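Local coordinates for DUF1818 domain-containing protein (Prochlorococcus marinus, PDB 2IT9) that is of unknown function but may bind DNA, and forms a two-chain assembly, at residues A[67-72]-A[76-81]; A[8-13]-A[111-116]; A[49-54]-A[117-122]. All coordinates share one frame; numbering follows the deposited sequence.

Interaction 1: A[67-72]-A[76-81]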
ATOM      1  N   THR A  67       9.102 -15.419 -14.623  1.00 31.30           N
ATOM      2  CA  THR A  67       8.986 -14.972 -13.234  1.00 32.04           C
ATOM      3  C   THR A  67      10.438 -14.902 -12.696  1.00 30.40           C
ATOM      4  O   THR A  67      11.230 -15.862 -12.859  1.00 32.50           O
ATOM      5  CB  THR A  67       8.164 -15.978 -12.365  1.00 36.63           C
ATOM      6  OG1 THR A  67       6.875 -16.177 -12.953  1.00 40.99           O
ATOM      7  CG2 THR A  67       8.012 -15.464 -10.901  1.00 36.35           C
ATOM      8  N   LEU A  68      10.778 -13.773 -12.073  1.00 30.08           N
ATOM      9  CA  LEU A  68      12.120 -13.575 -11.526  1.00 31.92           C
ATOM     10  C   LEU A  68      11.921 -13.104 -10.115  1.00 33.15           C
ATOM     11  O   LEU A  68      11.227 -12.121  -9.899  1.00 33.33           O
ATOM     12  CB  LEU A  68      12.864 -12.468 -12.307  1.00 32.16           C
ATOM     13  CG  LEU A  68      13.105 -12.674 -13.807  1.00 31.82           C
ATOM     14  CD1 LEU A  68      13.709 -11.426 -14.404  1.00 36.98           C
ATOM     15  CD2 LEU A  68      14.018 -13.878 -13.997  1.00 30.25           C
ATOM     16  N   GLU A  69      12.537 -13.778  -9.154  1.00 29.97           N
ATOM     17  CA  GLU A  69      12.399 -13.377  -7.750  1.00 31.57           C
ATOM     18  C   GLU A  69      13.794 -13.070  -7.223  1.00 30.06           C
ATOM     19  O   GLU A  69      14.730 -13.864  -7.404  1.00 30.35           O
ATOM     20  CB  GLU A  69      11.774 -14.520  -6.934  1.00 34.25           C
ATOM     21  CG  GLU A  69      11.632 -14.242  -5.485  1.00 40.20           C
ATOM     22  CD  GLU A  69      11.056 -15.420  -4.737  1.00 50.30           C
ATOM     23  OE1 GLU A  69       9.926 -15.825  -5.070  1.00 51.83           O
ATOM     24  OE2 GLU A  69      11.717 -15.897  -3.790  1.00 50.58           O
ATOM     25  N   LEU A  70      13.911 -11.971  -6.484  1.00 31.82           N
ATOM     26  CA  LEU A  70      15.178 -11.573  -5.906  1.00 32.61           C
ATOM     27  C   LEU A  70      14.937 -11.051  -4.500  1.00 33.18           C
ATOM     28  O   LEU A  70      14.164 -10.128  -4.301  1.00 32.54           O
ATOM     29  CB  LEU A  70      15.812 -10.452  -6.741  1.00 32.81           C
ATOM     30  CG  LEU A  70      17.033  -9.753  -6.134  1.00 33.38           C
ATOM     31  CD1 LEU A  70      18.162 -10.714  -5.844  1.00 34.47           C
ATOM     32  CD2 LEU A  70      17.535  -8.634  -7.114  1.00 36.65           C
ATOM     33  N   GLU A  71      15.611 -11.653  -3.549  1.00 31.36           N
ATOM     34  CA  GLU A  71      15.587 -11.190  -2.171  1.00 32.13           C
ATOM     35  C   GLU A  71      16.949 -10.690  -1.726  1.00 29.77           C
ATOM     36  O   GLU A  71      17.930 -11.401  -1.703  1.00 30.89           O
ATOM     37  CB  GLU A  71      15.177 -12.282  -1.181  1.00 31.66           C
ATOM     38  CG  GLU A  71      15.184 -11.743   0.274  1.00 35.99           C
ATOM     39  CD  GLU A  71      14.712 -12.720   1.348  1.00 42.90           C
ATOM     40  OE1 GLU A  71      15.115 -13.906   1.340  1.00 47.39           O
ATOM     41  OE2 GLU A  71      13.997 -12.254   2.268  1.00 49.86           O
ATOM     42  N   ARG A  72      16.957  -9.450  -1.301  1.00 32.73           N
ATOM     43  CA  ARG A  72      18.106  -8.836  -0.714  0.50 32.19           C
ATOM     44  C   ARG A  72      17.479  -8.112   0.492  1.00 33.27           C
ATOM     45  O   ARG A  72      16.849  -7.093   0.312  1.00 31.35           O
ATOM     46  CB  ARG A  72      18.698  -7.831  -1.690  0.50 33.70           C
ATOM     47  CG  ARG A  72      19.909  -7.180  -1.172  0.50 33.42           C
ATOM     48  CD  ARG A  72      21.175  -7.711  -1.812  0.50 42.40           C
ATOM     49  NE  ARG A  72      21.327  -7.193  -3.167  0.50 41.42           N
ATOM     50  CZ  ARG A  72      21.678  -5.941  -3.470  0.50 52.01           C
ATOM     51  NH1 ARG A  72      21.892  -5.021  -2.523  0.50 50.73           N
ATOM     52  NH2 ARG A  72      21.786  -5.592  -4.742  0.50 46.25           N
ATOM     53  N   LEU A  76      12.045  -8.431  -0.784  1.00 34.05           N
ATOM     54  CA  LEU A  76      11.840  -9.590  -1.638  0.50 34.44           C
ATOM     55  C   LEU A  76      10.973  -9.080  -2.786  1.00 35.98           C
ATOM     56  O   LEU A  76       9.850  -8.556  -2.607  1.00 34.83           O
ATOM     57  CB  LEU A  76      11.253 -10.787  -0.879  0.50 35.25           C
ATOM     58  CG  LEU A  76      11.319 -12.079  -1.690  0.50 35.59           C
ATOM     59  CD1 LEU A  76      11.288 -13.333  -0.782  0.50 28.54           C
ATOM     60  CD2 LEU A  76      10.248 -12.124  -2.751  0.50 32.61           C
ATOM     61  N   ALA A  77      11.519  -9.148  -3.992  1.00 34.84           N
ATOM     62  CA  ALA A  77      10.805  -8.637  -5.128  1.00 32.06           C
ATOM     63  C   ALA A  77      10.507  -9.711  -6.136  1.00 31.80           C
ATOM     64  O   ALA A  77      11.366 -10.513  -6.407  1.00 33.84           O
ATOM     65  CB  ALA A  77      11.647  -7.544  -5.781  1.00 35.42           C
ATOM     66  N   ILE A  78       9.306  -9.678  -6.704  1.00 32.09           N
ATOM     67  CA  ILE A  78       8.869 -10.682  -7.674  1.00 33.92           C
ATOM     68  C   ILE A  78       8.394  -9.993  -8.922  1.00 34.17           C
ATOM     69  O   ILE A  78       7.408  -9.219  -8.900  1.00 32.20           O
ATOM     70  CB  ILE A  78       7.765 -11.571  -7.079  1.00 31.96           C
ATOM     71  CG1 ILE A  78       8.245 -12.227  -5.752  1.00 39.23           C
ATOM     72  CG2 ILE A  78       7.335 -12.650  -8.074  1.00 36.27           C
ATOM     73  CD1 ILE A  78       7.130 -12.603  -4.875  1.00 45.05           C
ATOM     74  N   LEU A  79       9.084 -10.273 -10.018  1.00 33.70           N
ATOM     75  CA  LEU A  79       8.753  -9.725 -11.303  1.00 30.89           C
ATOM     76  C   LEU A  79       8.091 -10.837 -12.104  1.00 34.37           C
ATOM     77  O   LEU A  79       8.609 -11.966 -12.177  1.00 33.59           O
ATOM     78  CB  LEU A  79      10.017  -9.242 -12.019  1.00 32.46           C
ATOM     79  CG  LEU A  79       9.869  -8.715 -13.439  1.00 31.66           C
ATOM     80  CD1 LEU A  79      11.016  -7.765 -13.769  1.00 31.98           C
ATOM     81  CD2 LEU A  79       9.743  -9.823 -14.473  1.00 36.48           C
ATOM     82  N   ASN A  80       6.954 -10.526 -12.685  1.00 34.29           N
ATOM     83  CA  ASN A  80       6.222 -11.434 -13.577  1.00 32.56           C
ATOM     84  C   ASN A  80       5.994 -10.721 -14.913  1.00 35.19           C
ATOM     85  O   ASN A  80       5.465  -9.598 -14.951  1.00 33.42           O
ATOM     86  CB  ASN A  80       4.866 -11.810 -13.002  1.00 35.44           C
ATOM     87  CG  ASN A  80       4.931 -13.006 -12.090  1.00 40.90           C
ATOM     88  OD1 ASN A  80       4.975 -14.150 -12.554  1.00 47.18           O
ATOM     89  ND2 ASN A  80       4.870 -12.759 -10.788  1.00 42.53           N
ATOM     90  N   GLY A  81       6.402 -11.327 -16.006  1.00 32.65           N
ATOM     91  CA  GLY A  81       6.151 -10.664 -17.279  1.00 34.51           C
ATOM     92  C   GLY A  81       6.204 -11.544 -18.478  1.00 33.37           C
ATOM     93  O   GLY A  81       6.326 -12.746 -18.361  1.00 34.51           O
TER
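Leu68 pairs with Leu79, and Leu70 with Ala77, through two rings of backbone hydrogen bonds. Leu68 N donates a hydrogen bond to Leu79 O at 2.8 Å, and Leu79 N returns one to Leu68 O. Leu70 and Ala77 repeat the exchange, with Ala77 N lying 2.8 Å from Leu70 O. Thr67–Asn80, Glu69–Ile78 and Glu71–Leu76 are the non-hydrogen-bonded pairs between and beside these rings. The two segments are the arms of an antiparallel beta hairpin, strands 65-72 and 75-82, at one margin of a four-stranded sheet. Strand 85-92 continues the sheet beyond 75-82.

One side-chain hydrogen bond joins the arms. Thr67 OG1 donates to Asn80 OD1 at 2.8 Å, approaching from above the amide carbonyl plane, about 40° out of it. With an alanine in place of Asn80, the Thr67 hydroxyl is likely to lose this acceptor, and the arms their side-chain bond.

Apolar packing differs on the two faces. On the face of Thr67 and Asn80, the extended Glu69 chain runs alongside Ile78, with Glu69 CG 4.0 Å from Ile78 CG1. Ile78 CG2 meets Thr67 CG2. Leu76 is modelled in two positions, and in one of them its CD2 also meets Glu69 CG. On the other face Leu68 CD1 approaches Leu79 CD2 at 4.3 Å. That face packs on helix 36-56, where Ala77 and Leu68 both touch Leu49.

Interaction 2: A[8-13]-A[111-116]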
ATOM      1  N   PRO A   8       0.332   8.368 -14.024  1.00 36.62           N
ATOM      2  CA  PRO A   8      -0.776   7.431 -13.834  1.00 37.15           C
ATOM      3  C   PRO A   8      -0.337   6.140 -13.154  1.00 35.10           C
ATOM      4  O   PRO A   8       0.523   5.415 -13.672  1.00 37.30           O
ATOM      5  CB  PRO A   8      -1.286   7.210 -15.267  1.00 34.18           C
ATOM      6  CG  PRO A   8      -0.955   8.519 -15.957  1.00 38.41           C
ATOM      7  CD  PRO A   8       0.390   8.876 -15.407  1.00 36.65           C
ATOM      8  N   GLY A   9      -0.850   5.926 -11.939  1.00 33.43           N
ATOM      9  CA  GLY A   9      -0.624   4.725 -11.147  1.00 33.61           C
ATOM     10  C   GLY A   9       0.587   4.684 -10.240  1.00 31.07           C
ATOM     11  O   GLY A   9       0.796   3.694  -9.556  1.00 32.49           O
ATOM     12  N   TRP A  10       1.352   5.781 -10.157  1.00 33.15           N
ATOM     13  CA  TRP A  10       2.533   5.789  -9.325  1.00 32.90           C
ATOM     14  C   TRP A  10       3.063   7.188  -8.915  1.00 30.53           C
ATOM     15  O   TRP A  10       2.848   8.202  -9.566  1.00 31.03           O
ATOM     16  CB  TRP A  10       3.681   5.079 -10.088  1.00 32.09           C
ATOM     17  CG  TRP A  10       4.133   5.865 -11.296  1.00 30.05           C
ATOM     18  CD1 TRP A  10       3.588   5.871 -12.533  1.00 30.04           C
ATOM     19  CD2 TRP A  10       5.210   6.783 -11.331  1.00 30.76           C
ATOM     20  NE1 TRP A  10       4.265   6.727 -13.349  1.00 33.20           N
ATOM     21  CE2 TRP A  10       5.250   7.335 -12.630  1.00 33.30           C
ATOM     22  CE3 TRP A  10       6.151   7.196 -10.392  1.00 34.01           C
ATOM     23  CZ2 TRP A  10       6.205   8.253 -13.019  1.00 34.05           C
ATOM     24  CZ3 TRP A  10       7.084   8.161 -10.788  1.00 32.45           C
ATOM     25  CH2 TRP A  10       7.117   8.640 -12.068  1.00 34.95           C
ATOM     26  N   ARG A  11       3.851   7.153  -7.851  1.00 31.47           N
ATOM     27  CA  ARG A  11       4.587   8.309  -7.405  1.00 33.67           C
ATOM     28  C   ARG A  11       5.785   7.903  -6.523  1.00 28.25           C
ATOM     29  O   ARG A  11       5.789   6.822  -5.873  1.00 32.40           O
ATOM     30  CB  ARG A  11       3.674   9.310  -6.686  1.00 34.24           C
ATOM     31  CG  ARG A  11       3.111   8.751  -5.393  1.00 36.23           C
ATOM     32  CD  ARG A  11       2.133   9.730  -4.782  1.00 37.23           C
ATOM     33  NE  ARG A  11       1.343   9.018  -3.767  1.00 43.64           N
ATOM     34  CZ  ARG A  11       0.894   9.575  -2.646  1.00 45.34           C
ATOM     35  NH1 ARG A  11       1.211  10.836  -2.321  1.00 40.65           N
ATOM     36  NH2 ARG A  11       0.160   8.859  -1.813  1.00 40.50           N
ATOM     37  N   ILE A  12       6.778   8.782  -6.484  1.00 30.76           N
ATOM     38  CA  ILE A  12       7.954   8.673  -5.644  1.00 29.53           C
ATOM     39  C   ILE A  12       8.225  10.076  -5.110  1.00 32.27           C
ATOM     40  O   ILE A  12       8.224  11.016  -5.882  1.00 31.55           O
ATOM     41  CB  ILE A  12       9.177   8.214  -6.405  1.00 30.58           C
ATOM     42  CG1 ILE A  12       8.888   6.899  -7.115  1.00 35.01           C
ATOM     43  CG2 ILE A  12      10.360   8.074  -5.494  1.00 33.56           C
ATOM     44  CD1 ILE A  12      10.103   6.379  -7.773  1.00 37.26           C
ATOM     45  N   ILE A  13       8.434  10.204  -3.800  1.00 32.47           N
ATOM     46  CA  ILE A  13       8.638  11.496  -3.205  1.00 32.96           C
ATOM     47  C   ILE A  13       9.792  11.457  -2.217  1.00 34.08           C
ATOM     48  O   ILE A  13       9.872  10.535  -1.415  1.00 36.62           O
ATOM     49  CB  ILE A  13       7.373  12.058  -2.428  1.00 32.53           C
ATOM     50  CG1 ILE A  13       6.096  11.942  -3.254  1.00 34.79           C
ATOM     51  CG2 ILE A  13       7.688  13.553  -1.916  1.00 35.14           C
ATOM     52  CD1 ILE A  13       4.843  12.321  -2.564  1.00 36.69           C
ATOM     53  N   THR A 111       5.233   0.007 -14.221  1.00 33.95           N
ATOM     54  CA  THR A 111       6.583  -0.383 -13.790  1.00 33.45           C
ATOM     55  C   THR A 111       7.697   0.328 -14.580  1.00 31.10           C
ATOM     56  O   THR A 111       8.673   0.777 -13.992  1.00 32.21           O
ATOM     57  CB  THR A 111       6.769  -1.928 -13.881  1.00 33.13           C
ATOM     58  OG1 THR A 111       6.289  -2.373 -15.149  1.00 33.42           O
ATOM     59  CG2 THR A 111       6.031  -2.624 -12.736  1.00 33.00           C
ATOM     60  N   ASN A 112       7.536   0.430 -15.880  1.00 31.93           N
ATOM     61  CA  ASN A 112       8.537   1.130 -16.712  1.00 33.48           C
ATOM     62  C   ASN A 112       8.711   2.584 -16.311  1.00 35.09           C
ATOM     63  O   ASN A 112       9.827   3.114 -16.294  1.00 34.37           O
ATOM     64  CB  ASN A 112       8.221   1.000 -18.194  1.00 37.20           C
ATOM     65  CG  ASN A 112       8.491  -0.399 -18.703  1.00 50.46           C
ATOM     66  OD1 ASN A 112       9.532  -1.007 -18.378  1.00 56.42           O
ATOM     67  ND2 ASN A 112       7.569  -0.923 -19.497  1.00 59.35           N
ATOM     68  N   ASN A 113       7.617   3.222 -15.943  1.00 33.77           N
ATOM     69  CA  ASN A 113       7.681   4.624 -15.547  1.00 34.70           C
ATOM     70  C   ASN A 113       8.317   4.757 -14.182  1.00 33.31           C
ATOM     71  O   ASN A 113       9.111   5.660 -13.963  1.00 33.67           O
ATOM     72  CB  ASN A 113       6.293   5.268 -15.656  1.00 34.52           C
ATOM     73  CG  ASN A 113       5.732   5.203 -17.080  1.00 38.53           C
ATOM     74  OD1 ASN A 113       6.384   5.599 -18.047  1.00 39.40           O
ATOM     75  ND2 ASN A 113       4.513   4.727 -17.208  1.00 43.81           N
ATOM     76  N   VAL A 114       8.013   3.830 -13.272  1.00 30.50           N
ATOM     77  CA  VAL A 114       8.602   3.823 -11.946  1.00 33.42           C
ATOM     78  C   VAL A 114      10.113   3.643 -12.066  1.00 34.59           C
ATOM     79  O   VAL A 114      10.895   4.353 -11.404  1.00 33.71           O
ATOM     80  CB  VAL A 114       8.019   2.727 -11.096  1.00 33.06           C
ATOM     81  CG1 VAL A 114       8.823   2.538  -9.815  1.00 32.14           C
ATOM     82  CG2 VAL A 114       6.553   3.074 -10.767  1.00 34.24           C
ATOM     83  N   VAL A 115      10.527   2.711 -12.912  1.00 33.33           N
ATOM     84  CA  VAL A 115      11.957   2.448 -13.099  1.00 33.71           C
ATOM     85  C   VAL A 115      12.643   3.683 -13.608  1.00 33.88           C
ATOM     86  O   VAL A 115      13.693   4.068 -13.092  1.00 36.59           O
ATOM     87  CB  VAL A 115      12.205   1.216 -14.030  1.00 34.57           C
ATOM     88  CG1 VAL A 115      13.637   1.176 -14.511  1.00 42.55           C
ATOM     89  CG2 VAL A 115      11.848  -0.076 -13.275  1.00 39.28           C
ATOM     90  N   ASN A 116      12.073   4.296 -14.642  1.00 33.54           N
ATOM     91  CA  ASN A 116      12.638   5.511 -15.186  1.00 35.06           C
ATOM     92  C   ASN A 116      12.806   6.603 -14.124  1.00 35.88           C
ATOM     93  O   ASN A 116      13.839   7.305 -14.117  1.00 37.01           O
ATOM     94  CB  ASN A 116      11.794   5.994 -16.376  1.00 34.87           C
ATOM     95  CG  ASN A 116      11.940   5.085 -17.615  1.00 44.09           C
ATOM     96  OD1 ASN A 116      12.898   4.300 -17.732  1.00 52.63           O
ATOM     97  ND2 ASN A 116      11.008   5.224 -18.563  1.00 53.48           N
TER
HETATM   98  O   HOH W   1       2.176   5.488 -15.751  1.00 23.29           O
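Trp10 packs on Asn113 and Val114 in a strand-to-helix contact, partly buried, between the start of strand 10-15 and helix 110-120. The short strand and helix segments run almost parallel, 15° apart, with their axes 8.9 Å from each other at closest approach. The indole presents one face to the helix, with Val114 CA and Asn113 O over it. Asn113 CB comes in over the pyrrole end of the same face, 3.4 Å from Trp10 NE1. The Asn113 amide plane is tilted only 20° from the ring plane. Val114 lies alongside Trp10, pointing the other way, its CG2 3.6 Å from Trp10 CB. The Trp10 CG lies between its own backbone N and carbonyl carbon (chi1 68°), which places the indole where its face meets Asn113 and Val114.

Strand 10-15 belongs to the N-terminal antiparallel sheet, a four-stranded meander. Helix 110-120 is the last helix of the chain and lies against this sheet. Ala117 and Trp106 also touch Trp10.

Further along the strand, Ile12 CD1 reaches the carbonyl O of Val114 at 4.2 Å. At the other end a water links the two segments. It donates to Pro8 O at 2.7 Å and accepts a weak bond from Asn113 ND2. The same water lies in plane at the edge of the indole. Arg11 points the other way and forms a salt bridge with Glu103 of the second subunit.

Interaction 3: A[49-54]-A[117-122]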
ATOM      1  N   LEU A  49      16.537  -6.604 -11.353  1.00 32.19           N
ATOM      2  CA  LEU A  49      15.454  -7.385 -11.979  1.00 35.71           C
ATOM      3  C   LEU A  49      15.096  -6.856 -13.367  1.00 37.77           C
ATOM      4  O   LEU A  49      15.021  -7.630 -14.340  1.00 35.47           O
ATOM      5  CB  LEU A  49      14.208  -7.399 -11.103  1.00 36.42           C
ATOM      6  CG  LEU A  49      14.245  -8.269  -9.864  1.00 34.84           C
ATOM      7  CD1 LEU A  49      13.036  -7.917  -9.010  1.00 39.47           C
ATOM      8  CD2 LEU A  49      14.205  -9.726 -10.236  1.00 39.78           C
ATOM      9  N   CYS A  50      14.934  -5.538 -13.460  1.00 37.89           N
ATOM     10  CA  CYS A  50      14.596  -4.892 -14.728  1.00 40.25           C
ATOM     11  C   CYS A  50      15.630  -5.243 -15.804  1.00 39.35           C
ATOM     12  O   CYS A  50      15.256  -5.736 -16.890  1.00 43.00           O
ATOM     13  CB  CYS A  50      14.373  -3.351 -14.551  1.00 36.85           C
ATOM     14  SG  CYS A  50      13.886  -2.576 -16.123  1.00 46.73           S
ATOM     15  N   ASP A  51      16.922  -5.112 -15.516  1.00 38.02           N
ATOM     16  CA  ASP A  51      17.939  -5.412 -16.504  1.00 38.03           C
ATOM     17  C   ASP A  51      17.885  -6.870 -16.942  1.00 38.35           C
ATOM     18  O   ASP A  51      18.018  -7.170 -18.134  1.00 37.55           O
ATOM     19  CB  ASP A  51      19.358  -5.103 -15.973  1.00 39.30           C
ATOM     20  CG  ASP A  51      19.633  -3.590 -15.822  1.00 48.37           C
ATOM     21  OD1 ASP A  51      18.802  -2.731 -16.241  1.00 55.65           O
ATOM     22  OD2 ASP A  51      20.696  -3.268 -15.255  1.00 56.47           O
ATOM     23  N   GLN A  52      17.727  -7.777 -15.981  1.00 36.24           N
ATOM     24  CA  GLN A  52      17.653  -9.194 -16.311  1.00 34.94           C
ATOM     25  C   GLN A  52      16.446  -9.525 -17.179  1.00 35.07           C
ATOM     26  O   GLN A  52      16.557 -10.304 -18.137  1.00 36.80           O
ATOM     27  CB  GLN A  52      17.568 -10.020 -15.072  1.00 33.70           C
ATOM     28  CG  GLN A  52      17.714 -11.459 -15.392  1.00 36.29           C
ATOM     29  CD  GLN A  52      17.683 -12.290 -14.180  1.00 36.41           C
ATOM     30  OE1 GLN A  52      17.208 -11.838 -13.128  1.00 44.89           O
ATOM     31  NE2 GLN A  52      18.243 -13.513 -14.284  1.00 40.79           N
ATOM     32  N   TYR A  53      15.293  -8.961 -16.822  1.00 35.28           N
ATOM     33  CA  TYR A  53      14.103  -9.128 -17.613  1.00 35.95           C
ATOM     34  C   TYR A  53      14.329  -8.646 -19.046  1.00 37.29           C
ATOM     35  O   TYR A  53      13.981  -9.348 -19.993  1.00 36.17           O
ATOM     36  CB  TYR A  53      12.927  -8.397 -16.990  1.00 36.12           C
ATOM     37  CG  TYR A  53      11.791  -8.150 -17.969  1.00 33.52           C
ATOM     38  CD1 TYR A  53      10.889  -9.154 -18.294  1.00 33.76           C
ATOM     39  CD2 TYR A  53      11.651  -6.925 -18.603  1.00 35.44           C
ATOM     40  CE1 TYR A  53       9.852  -8.931 -19.222  1.00 35.48           C
ATOM     41  CE2 TYR A  53      10.623  -6.692 -19.507  1.00 39.55           C
ATOM     42  CZ  TYR A  53       9.733  -7.690 -19.834  1.00 37.08           C
ATOM     43  OH  TYR A  53       8.725  -7.426 -20.766  1.00 36.84           O
ATOM     44  N   LYS A  54      14.909  -7.456 -19.213  1.00 39.74           N
ATOM     45  CA  LYS A  54      15.162  -6.893 -20.550  0.50 41.50           C
ATOM     46  C   LYS A  54      15.973  -7.859 -21.420  1.00 41.33           C
ATOM     47  O   LYS A  54      15.781  -7.923 -22.650  1.00 40.08           O
ATOM     48  CB  LYS A  54      15.870  -5.523 -20.452  0.50 43.00           C
ATOM     49  CG  LYS A  54      15.052  -4.381 -19.793  0.50 46.61           C
ATOM     50  CD  LYS A  54      13.872  -3.907 -20.645  0.50 51.97           C
ATOM     51  CE  LYS A  54      13.118  -2.717 -20.016  0.50 52.69           C
ATOM     52  NZ  LYS A  54      12.352  -3.036 -18.768  0.50 47.52           N
ATOM     53  N   ALA A 117      11.808   6.741 -13.238  1.00 33.78           N
ATOM     54  CA  ALA A 117      11.860   7.739 -12.143  1.00 35.54           C
ATOM     55  C   ALA A 117      12.949   7.378 -11.149  1.00 34.74           C
ATOM     56  O   ALA A 117      13.645   8.247 -10.673  1.00 34.80           O
ATOM     57  CB  ALA A 117      10.508   7.842 -11.421  1.00 37.73           C
HETATM   58  N   MSE A 118      13.076   6.098 -10.799  1.00 34.54           N
HETATM   59  CA  MSE A 118      14.109   5.650  -9.871  1.00 37.41           C
HETATM   60  C   MSE A 118      15.467   5.971 -10.386  1.00 38.98           C
HETATM   61  O   MSE A 118      16.310   6.450  -9.623  1.00 39.38           O
HETATM   62  CB  MSE A 118      14.021   4.137  -9.636  1.00 35.25           C
HETATM   63  CG  MSE A 118      12.857   3.768  -8.821  1.00 38.93           C
HETATM   64 SE   MSE A 118      12.786   1.839  -8.563  0.75 42.71          SE
HETATM   65  CE  MSE A 118      11.416   1.795  -7.265  1.00 41.99           C
ATOM     66  N   ARG A 119      15.695   5.704 -11.669  1.00 37.51           N
ATOM     67  CA  ARG A 119      16.990   5.975 -12.275  1.00 41.81           C
ATOM     68  C   ARG A 119      17.381   7.459 -12.329  1.00 42.63           C
ATOM     69  O   ARG A 119      18.568   7.776 -12.347  1.00 40.88           O
ATOM     70  CB  ARG A 119      17.021   5.454 -13.711  1.00 40.99           C
ATOM     71  CG  ARG A 119      17.003   3.960 -13.879  1.00 42.27           C
ATOM     72  CD  ARG A 119      17.396   3.578 -15.333  1.00 50.09           C
ATOM     73  NE  ARG A 119      17.526   2.123 -15.492  1.00 61.84           N
ATOM     74  CZ  ARG A 119      16.712   1.315 -16.184  1.00 64.90           C
ATOM     75  NH1 ARG A 119      15.672   1.791 -16.874  1.00 67.48           N
ATOM     76  NH2 ARG A 119      16.974  -0.001 -16.224  1.00 61.63           N
ATOM     77  N   SER A 120      16.402   8.357 -12.383  1.00 42.29           N
ATOM     78  CA  SER A 120      16.669   9.774 -12.534  1.00 45.57           C
ATOM     79  C   SER A 120      16.343  10.661 -11.341  1.00 47.49           C
ATOM     80  O   SER A 120      16.311  11.875 -11.510  1.00 47.62           O
ATOM     81  CB  SER A 120      15.840  10.284 -13.709  1.00 44.10           C
ATOM     82  OG  SER A 120      14.462  10.180 -13.404  1.00 45.74           O
HETATM   83  N   MSE A 121      16.118  10.113 -10.145  1.00 48.57           N
HETATM   84  CA  MSE A 121      15.671  10.976  -9.015  1.00 49.82           C
HETATM   85  C   MSE A 121      16.455  12.318  -8.771  1.00 51.99           C
HETATM   86  O   MSE A 121      15.859  13.372  -8.455  1.00 48.62           O
HETATM   87  CB  MSE A 121      15.554  10.179  -7.726  1.00 46.98           C
HETATM   88  CG  MSE A 121      14.333   9.327  -7.604  1.00 50.51           C
HETATM   89 SE   MSE A 121      12.512  10.183  -7.688  0.75 45.63          SE
HETATM   90  CE  MSE A 121      12.334  11.319  -6.069  1.00 40.54           C
ATOM     91  N   TRP A 122      17.779  12.267  -8.922  1.00 54.49           N
ATOM     92  CA  TRP A 122      18.653  13.449  -8.795  1.00 56.13           C
ATOM     93  C   TRP A 122      19.065  14.006 -10.178  1.00 55.77           C
ATOM     94  O   TRP A 122      19.989  14.816 -10.252  1.00 56.89           O
ATOM     95  CB  TRP A 122      19.897  13.076  -7.979  1.00 56.93           C
TER
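Arg119 reaches from the last helix to Asp51 and Cys50 on helix 36-56. The nearest CA atoms of the two segments, those of Cys50 and Arg119, are 11.4 Å apart. The arginine spans this distance with a chain extended from CG to NE. Its CG sits beside the backbone N (chi1 -69°), and the next two torsions are both close to trans. This carries the guanidinium out to the other helix.

NH2 is the atom that touches both partners. Asp51 OD1 lies 3.3 Å from Arg119 NH2, at the guanidinium edge and near its plane. The carboxylate and guanidinium planes are almost coplanar, 11° apart. The pair is a salt bridge, but its hydrogen bond is weak, being both long and bent (123°). Flat alignment is therefore not matched by a straight bond. Asp51 leaves its helix obliquely to Arg119, and its carboxylate comes round to meet it.

Cys50 SG stands anti to its own backbone N and approaches the same NH2 obliquely, at 4.0 Å. Met47, one turn earlier on helix 36-56, also touches Arg119. Asp51 and Arg119 are both exposed, whereas Cys50 is buried. This is a surface salt bridge between two helices, set at the border of their apolar packing. Each of these helices follows a four-stranded antiparallel sheet in the chain. That repeated order of four strands and then a helix is consistent with a PC4-like fold of the Whirly type.

In the fold
From the N terminus, segment 8-13 comes first, and interaction 2 closes the longest loop by returning to it from helix 110-120. Helix 36-56 follows. Interaction 3 ties it to the end of the same last helix, and its loop crosses that of interaction 2. Interaction 1 closes the tight turn between strands 65-72 and 75-82, and this hairpin is nested inside both longer loops. Interaction 1 touches interaction 3, with Ala77 CB 3.5 Å from Leu49 CD1, whereas its centre is about 17 Å from that of interaction 2. Interactions 2 and 3 meet where Ile12 packs on Met118. Together they join the N-terminal sheet, both helices and the second sheet.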